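Side-chain contacts in NIF3-related protein (PDB 2GX8), which is of unknown function but carries the conserved dimetal-binding motif of the Nif3 family, here occupied by zinc, and a domain thought to be regulatory: residues Met337-His340 with Val341-Ala345; Glu278-Leu281 with Gly282-Ala285; Phe284-His287 with Val288-Ser291. All coordinates share one frame; numbering follows the deposited sequence.

Contact 1: residues Met337-His340 with Val341-Ala345; sequences MYYH and VAHDA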
loop_
_atom_site.group_PDB
_atom_site.type_symbol
_atom_site.label_atom_id
_atom_site.label_comp_id
_atom_site.label_asym_id
_atom_site.label_seq_id
_atom_site.Cartn_x
_atom_site.Cartn_y
_atom_site.Cartn_z
ATOM N N MET C 337 -9.496 -27.827 6.495
ATOM C CA MET C 337 -10.781 -27.143 6.548
ATOM C C MET C 337 -10.976 -26.231 7.792
ATOM O O MET C 337 -10.988 -26.717 8.936
ATOM C CB MET C 337 -11.889 -28.191 6.435
ATOM C CG MET C 337 -13.192 -27.618 6.020
ATOM S SD MET C 337 -13.058 -26.821 4.402
ATOM C CE MET C 337 -14.493 -25.873 4.609
ATOM N N TYR C 338 -11.129 -24.927 7.560
ATOM C CA TYR C 338 -11.342 -23.965 8.633
ATOM C C TYR C 338 -12.792 -23.929 9.112
ATOM O O TYR C 338 -13.735 -24.053 8.332
ATOM C CB TYR C 338 -10.907 -22.557 8.234
ATOM C CG TYR C 338 -9.424 -22.355 8.389
ATOM C CD1 TYR C 338 -8.562 -22.275 7.265
ATOM C CD2 TYR C 338 -8.856 -22.269 9.672
ATOM C CE1 TYR C 338 -7.160 -22.116 7.424
ATOM C CE2 TYR C 338 -7.475 -22.122 9.842
ATOM C CZ TYR C 338 -6.633 -22.048 8.724
ATOM O OH TYR C 338 -5.285 -21.897 8.955
ATOM N N TYR C 339 -12.958 -23.693 10.402
ATOM C CA TYR C 339 -14.288 -23.682 11.023
ATOM C C TYR C 339 -15.267 -22.824 10.246
ATOM O O TYR C 339 -16.331 -23.293 9.871
ATOM C CB TYR C 339 -14.159 -23.173 12.468
ATOM C CG TYR C 339 -15.418 -23.240 13.313
ATOM C CD1 TYR C 339 -16.151 -22.086 13.616
ATOM C CD2 TYR C 339 -15.841 -24.444 13.861
ATOM C CE1 TYR C 339 -17.320 -22.149 14.420
ATOM C CE2 TYR C 339 -16.995 -24.518 14.679
ATOM C CZ TYR C 339 -17.725 -23.376 14.955
ATOM O OH TYR C 339 -18.862 -23.471 15.748
ATOM N N HIS C 340 -14.893 -21.570 9.997
ATOM C CA HIS C 340 -15.776 -20.645 9.316
ATOM C C HIS C 340 -16.019 -21.024 7.861
ATOM O O HIS C 340 -17.134 -20.864 7.354
ATOM C CB HIS C 340 -15.339 -19.203 9.515
ATOM C CG HIS C 340 -15.425 -18.764 10.950
ATOM N ND1 HIS C 340 -16.635 -18.570 11.598
ATOM C CD2 HIS C 340 -14.458 -18.513 11.874
ATOM C CE1 HIS C 340 -16.408 -18.199 12.849
ATOM N NE2 HIS C 340 -15.099 -18.160 13.045
ATOM N N VAL C 341 -15.008 -21.578 7.206
ATOM C CA VAL C 341 -15.215 -22.019 5.846
ATOM C C VAL C 341 -16.218 -23.178 5.852
ATOM O O VAL C 341 -17.091 -23.243 4.991
ATOM C CB VAL C 341 -13.894 -22.357 5.168
ATOM C CG1 VAL C 341 -14.154 -22.783 3.726
ATOM C CG2 VAL C 341 -12.964 -21.115 5.165
ATOM N N ALA C 342 -16.125 -24.059 6.852
ATOM C CA ALA C 342 -17.031 -25.210 6.950
ATOM C C ALA C 342 -18.452 -24.730 7.196
ATOM O O ALA C 342 -19.378 -25.286 6.615
ATOM C CB ALA C 342 -16.574 -26.211 7.981
ATOM N N HIS C 343 -18.659 -23.673 7.986
ATOM C CA HIS C 343 -20.047 -23.169 8.114
ATOM C C HIS C 343 -20.507 -22.604 6.771
ATOM O O HIS C 343 -21.668 -22.731 6.421
ATOM C CB HIS C 343 -20.216 -22.115 9.222
ATOM C CG HIS C 343 -20.522 -22.702 10.557
ATOM N ND1 HIS C 343 -21.752 -23.265 10.858
ATOM C CD2 HIS C 343 -19.762 -22.848 11.660
ATOM C CE1 HIS C 343 -21.732 -23.725 12.094
ATOM N NE2 HIS C 343 -20.542 -23.467 12.614
ATOM N N ASP C 344 -19.583 -21.975 6.028
ATOM C CA ASP C 344 -19.894 -21.425 4.709
ATOM C C ASP C 344 -20.305 -22.550 3.789
ATOM O O ASP C 344 -21.243 -22.394 3.015
ATOM C CB ASP C 344 -18.703 -20.691 4.083
ATOM C CG ASP C 344 -18.426 -19.341 4.730
ATOM O OD1 ASP C 344 -19.317 -18.830 5.436
ATOM O OD2 ASP C 344 -17.329 -18.778 4.500
ATOM N N ALA C 345 -19.628 -23.694 3.896
ATOM C CA ALA C 345 -19.943 -24.864 3.065
ATOM C C ALA C 345 -21.317 -25.468 3.392
ATOM O O ALA C 345 -22.047 -25.834 2.476
ATOM C CB ALA C 345 -18.875 -25.891 3.179
#

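Contact 2: residues Glu278-Leu281 with Gly282-Ala285; sequences EMTL and GQFA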
loop_
_atom_site.group_PDB
_atom_site.type_symbol
_atom_site.label_atom_id
_atom_site.label_comp_id
_atom_site.label_asym_id
_atom_site.label_seq_id
_atom_site.Cartn_x
_atom_site.Cartn_y
_atom_site.Cartn_z
ATOM N N GLU C 278 -23.574 -44.352 -6.669
ATOM C CA GLU C 278 -24.042 -43.419 -5.634
ATOM C C GLU C 278 -23.838 -44.058 -4.261
ATOM O O GLU C 278 -23.977 -45.273 -4.106
ATOM C CB GLU C 278 -25.529 -43.082 -5.841
ATOM C CG GLU C 278 -26.080 -41.889 -5.033
ATOM C CD GLU C 278 -27.616 -41.781 -5.083
ATOM O OE1 GLU C 278 -28.299 -42.752 -4.652
ATOM O OE2 GLU C 278 -28.156 -40.721 -5.526
ATOM N N MET C 279 -23.498 -43.222 -3.283
ATOM C CA MET C 279 -23.254 -43.603 -1.905
ATOM C C MET C 279 -23.735 -42.470 -1.023
ATOM O O MET C 279 -23.957 -41.343 -1.507
ATOM C CB MET C 279 -21.754 -43.638 -1.607
ATOM C CG MET C 279 -20.879 -44.448 -2.504
ATOM S SD MET C 279 -19.243 -44.239 -1.834
ATOM C CE MET C 279 -18.283 -45.133 -3.061
ATOM N N THR C 280 -23.814 -42.755 0.283
ATOM C CA THR C 280 -24.126 -41.719 1.252
ATOM C C THR C 280 -22.797 -41.052 1.582
ATOM O O THR C 280 -21.736 -41.566 1.203
ATOM C CB THR C 280 -24.786 -42.267 2.547
ATOM O OG1 THR C 280 -23.857 -43.071 3.282
ATOM C CG2 THR C 280 -26.063 -43.094 2.226
ATOM N N LEU C 281 -22.846 -39.917 2.280
ATOM C CA LEU C 281 -21.643 -39.199 2.652
ATOM C C LEU C 281 -20.857 -40.079 3.620
ATOM O O LEU C 281 -19.660 -40.225 3.482
ATOM C CB LEU C 281 -22.024 -37.865 3.292
ATOM C CG LEU C 281 -20.946 -36.905 3.760
ATOM C CD1 LEU C 281 -19.938 -36.544 2.668
ATOM C CD2 LEU C 281 -21.629 -35.662 4.305
ATOM N N GLY C 282 -21.562 -40.715 4.561
ATOM C CA GLY C 282 -20.952 -41.619 5.548
ATOM C C GLY C 282 -20.097 -42.724 4.949
ATOM O O GLY C 282 -18.995 -42.976 5.439
ATOM N N GLN C 283 -20.602 -43.389 3.905
ATOM C CA GLN C 283 -19.809 -44.419 3.212
ATOM C C GLN C 283 -18.817 -43.869 2.203
ATOM O O GLN C 283 -17.830 -44.531 1.880
ATOM C CB GLN C 283 -20.671 -45.463 2.541
ATOM C CG GLN C 283 -21.847 -44.903 1.865
ATOM C CD GLN C 283 -22.775 -45.994 1.396
ATOM O OE1 GLN C 283 -22.466 -46.725 0.445
ATOM N NE2 GLN C 283 -23.926 -46.107 2.052
ATOM N N PHE C 284 -19.085 -42.681 1.677
ATOM C CA PHE C 284 -18.105 -42.072 0.829
ATOM C C PHE C 284 -16.887 -41.747 1.677
ATOM O O PHE C 284 -15.768 -42.034 1.283
ATOM C CB PHE C 284 -18.620 -40.837 0.122
ATOM C CG PHE C 284 -17.539 -40.106 -0.614
ATOM C CD1 PHE C 284 -16.938 -40.683 -1.729
ATOM C CD2 PHE C 284 -17.106 -38.857 -0.178
ATOM C CE1 PHE C 284 -15.927 -40.025 -2.402
ATOM C CE2 PHE C 284 -16.089 -38.172 -0.847
ATOM C CZ PHE C 284 -15.492 -38.752 -1.955
ATOM N N ALA C 285 -17.121 -41.138 2.835
ATOM C CA ALA C 285 -16.070 -40.826 3.823
ATOM C C ALA C 285 -15.191 -42.021 4.176
ATOM O O ALA C 285 -13.987 -41.847 4.303
ATOM C CB ALA C 285 -16.680 -40.299 5.054
#

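Contact 3: residues Phe284-His287 with Val288-Ser291; sequences FAEH and VKQS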
loop_
_atom_site.group_PDB
_atom_site.type_symbol
_atom_site.label_atom_id
_atom_site.label_comp_id
_atom_site.label_asym_id
_atom_site.label_seq_id
_atom_site.Cartn_x
_atom_site.Cartn_y
_atom_site.Cartn_z
ATOM N N PHE C 284 -19.085 -42.681 1.677
ATOM C CA PHE C 284 -18.105 -42.072 0.829
ATOM C C PHE C 284 -16.887 -41.747 1.677
ATOM O O PHE C 284 -15.768 -42.034 1.283
ATOM C CB PHE C 284 -18.620 -40.837 0.122
ATOM C CG PHE C 284 -17.539 -40.106 -0.614
ATOM C CD1 PHE C 284 -16.938 -40.683 -1.729
ATOM C CD2 PHE C 284 -17.106 -38.857 -0.178
ATOM C CE1 PHE C 284 -15.927 -40.025 -2.402
ATOM C CE2 PHE C 284 -16.089 -38.172 -0.847
ATOM C CZ PHE C 284 -15.492 -38.752 -1.955
ATOM N N ALA C 285 -17.121 -41.138 2.835
ATOM C CA ALA C 285 -16.070 -40.826 3.823
ATOM C C ALA C 285 -15.191 -42.021 4.176
ATOM O O ALA C 285 -13.987 -41.847 4.303
ATOM C CB ALA C 285 -16.680 -40.299 5.054
ATOM N N GLU C 286 -15.798 -43.209 4.354
ATOM C CA GLU C 286 -15.065 -44.466 4.585
ATOM C C GLU C 286 -14.213 -44.785 3.379
ATOM O O GLU C 286 -13.038 -45.139 3.516
ATOM C CB GLU C 286 -16.011 -45.669 4.835
ATOM C CG GLU C 286 -16.663 -45.643 6.200
ATOM C CD GLU C 286 -15.622 -45.530 7.316
ATOM O OE1 GLU C 286 -14.732 -46.418 7.331
ATOM O OE2 GLU C 286 -15.691 -44.567 8.149
ATOM N N HIS C 287 -14.825 -44.669 2.199
ATOM C CA HIS C 287 -14.134 -44.892 0.943
ATOM C C HIS C 287 -12.939 -43.947 0.838
ATOM O O HIS C 287 -11.881 -44.368 0.423
ATOM C CB HIS C 287 -15.060 -44.699 -0.237
ATOM C CG HIS C 287 -14.395 -44.915 -1.559
ATOM N ND1 HIS C 287 -14.085 -43.880 -2.416
ATOM C CD2 HIS C 287 -13.966 -46.049 -2.168
ATOM C CE1 HIS C 287 -13.494 -44.364 -3.494
ATOM N NE2 HIS C 287 -13.399 -45.676 -3.365
ATOM N N VAL C 288 -13.087 -42.687 1.224
ATOM C CA VAL C 288 -11.918 -41.791 1.234
ATOM C C VAL C 288 -10.791 -42.316 2.124
ATOM O O VAL C 288 -9.630 -42.194 1.768
ATOM C CB VAL C 288 -12.295 -40.380 1.641
ATOM C CG1 VAL C 288 -11.049 -39.527 1.984
ATOM C CG2 VAL C 288 -13.093 -39.756 0.521
ATOM N N LYS C 289 -11.135 -42.953 3.245
ATOM C CA LYS C 289 -10.117 -43.444 4.198
ATOM C C LYS C 289 -9.325 -44.622 3.684
ATOM O O LYS C 289 -8.110 -44.662 3.809
ATOM C CB LYS C 289 -10.728 -43.774 5.576
ATOM C CG LYS C 289 -11.424 -42.590 6.234
ATOM C CD LYS C 289 -11.519 -42.678 7.749
ATOM C CE LYS C 289 -12.443 -43.761 8.213
ATOM N NZ LYS C 289 -12.378 -43.914 9.693
ATOM N N GLN C 290 -10.030 -45.585 3.109
ATOM C CA GLN C 290 -9.421 -46.790 2.586
ATOM C C GLN C 290 -8.621 -46.437 1.358
ATOM O O GLN C 290 -7.468 -46.841 1.191
ATOM C CB GLN C 290 -10.528 -47.833 2.288
ATOM C CG GLN C 290 -10.122 -49.079 1.496
ATOM C CD GLN C 290 -10.176 -48.881 -0.035
ATOM O OE1 GLN C 290 -9.417 -49.509 -0.779
ATOM N NE2 GLN C 290 -11.070 -48.003 -0.502
ATOM N N SER C 291 -9.262 -45.623 0.536
ATOM C CA SER C 291 -8.810 -45.191 -0.761
ATOM C C SER C 291 -7.558 -44.322 -0.684
ATOM O O SER C 291 -6.627 -44.492 -1.473
ATOM C CB SER C 291 -9.981 -44.424 -1.339
ATOM O OG SER C 291 -9.873 -44.190 -2.697
#

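Contact 1: residues Met337-His340 with Val341-Ala345
With CG of Tyr-339 anti to the backbone N (chi1 -174°), its phenol ring projects outward from the first turn of helix 339-348, where the imidazole of His-343, one turn on, leans back to lie beside it. The pair illustrates how i to i+4 spacing at a helix N terminus, here the helix of the beta-alpha-beta unit 331-335, 339-348, 351-354, can fix an aromatic group. Both side chains point the same way, yet their rings meet edge-to-face in a T-shaped pair: the planes stand at 77° and the centroids are 5.0 Å apart. His-343 presents its CD2-NE2 edge to one face of Tyr-339, CD2 sitting over the rim of the ring, 3.8 Å from Tyr-339 CE1. The hydroxyl of Tyr-339 is held elsewhere, by hydrogen bonds to Asp-72 and Asn-358 of the second subunit, whose His-357, a zinc ligand, stacks on the same tyrosine. The tyrosine thus links this helix start to the neighbour's metal-site region, and His-340 nearby meets the ring of His-93, also of the second subunit.

Met-337 packs on the side of the turn that faces Ile-352 of strand 351-354. A bend at chi2 (60°) turns its thioether toward the helix and lays it across Val-341, where the terminal methyl CE is packed tightly, 3.2 Å from Val-341 CG1. The same methyl lies 4.0 Å from Ala-342 CB. Tyr-338, the N-cap residue, brings CB to within 4.0 Å of Val-341 CG2. Its carbonyl O accepts from Ala-342 N at 2.8 Å and opens the helical bonding pattern, which continues from His-343 N to Tyr-339 O. The next bond in the series runs from Asp-344 N to His-340 O at 3.0 Å, while Asp-344 OD2 hydrogen-bonds a bound buffer molecule.

Contact 2: residues Glu278-Leu281 with Gly282-Ala285
Thr-280 and Gln-283 cross at about a right angle where strand 270-280 gives way to helix 281-292, and their meeting shows how an N-cap threonine can grip the residue three places on. The threonine hydroxyl lies between its own backbone N and carbonyl carbon (chi1 67°), turned toward the start of the helix. There OG1 takes a weak but fairly straight capping bond from Gln-283 N, 3.3 Å away with an N-H...O angle of 166°. The first torsion of the same glutamine turns its otherwise extended side chain back over the cap, and Gln-283 NE2 donates to Thr-280 OG1, also at 3.3 Å, with the oxygen tilted 20° out of the amide plane. Main chain and side chain of one residue therefore converge on a single oxygen, which also has a weak hydrogen bond to Leu-303 O.

Met-279 approaches from the strand and crosses Gln-283 obliquely, its CB 3.7 Å from Gln-283 CG. Beyond CG the methionine chain is extended, carrying the sulfur past the glutamine to Phe-284. SD comes to 4.0 Å from Phe-284 CB and lies near the plane of the phenyl ring, at its edge and not above a face. The ring itself leads into the core, against Val-307 and Val-310 of strand 306-313 and Val-331 and Val-333 of strand 331-335. Leu-281 also packs inward, touching Val-299 and Val-353.

Two backbone bonds complete the first turn: Phe-284 N donates to Thr-280 O at 2.9 Å, and Ala-285 N to Leu-281 O at 2.8 Å.

Contact 3: residues Phe284-His287 with Val288-Ser291
Along helix 281-292, from the end of its first turn nearly to its last residue, side chains meet one turn apart; Phe-284 and Val-288 make an i to i+4 CH-pi contact on the side that packs on strand 331-335. Methyl CG2 of Val-288 stands over one face of the phenyl ring, 3.9 Å from its centroid and displaced toward the rim, where CZ of Phe-284 is the nearest ring atom. Lying anti to the carbonyl carbon and beside the backbone N (chi1 166° for CG1), CG2 is set toward the preceding turn. Val-288 also reaches Leu-145 of helix 137-145.

On another side of the helix, CB of Ser-291 sits over the centre of the His-287 imidazole, but it is modelled too close to His-287 O and its placement is doubtful. Glu-286 and Lys-289 lie side by side, pointing the same way, but their salt bridge is long, with OE2 of Glu-286 3.7 Å from NZ of Lys-289. The stronger partner of the ammonium is the C-terminal carboxylate of Val-397 of the second subunit. Backbone bonds such as Val-288 N to Phe-284 O (2.8 Å) repeat along the segment, as in an amphipathic alpha helix packed by one face on a beta sheet, with another side meeting the second subunit.

Along the chain, contact 2 comes first, at the turn from strand 270-280 into helix 281-292. Contact 3 begins on Phe-284 and Ala-285, where contact 2 ends, so the two overlap, their centres about 8 Å apart. Contact 1 comes later, at the start of helix 339-348, in series with the others. None encloses a long loop; each spans adjoining residues. The centres of contacts 1 and 2 are about 20 Å apart, with no touch, but sheet strands connect the two helices: 331-335 and 351-354 pack against residues of helix 281-292, while 351-354 also backs contact 1. Contacts 1 and 3 both reach the second subunit.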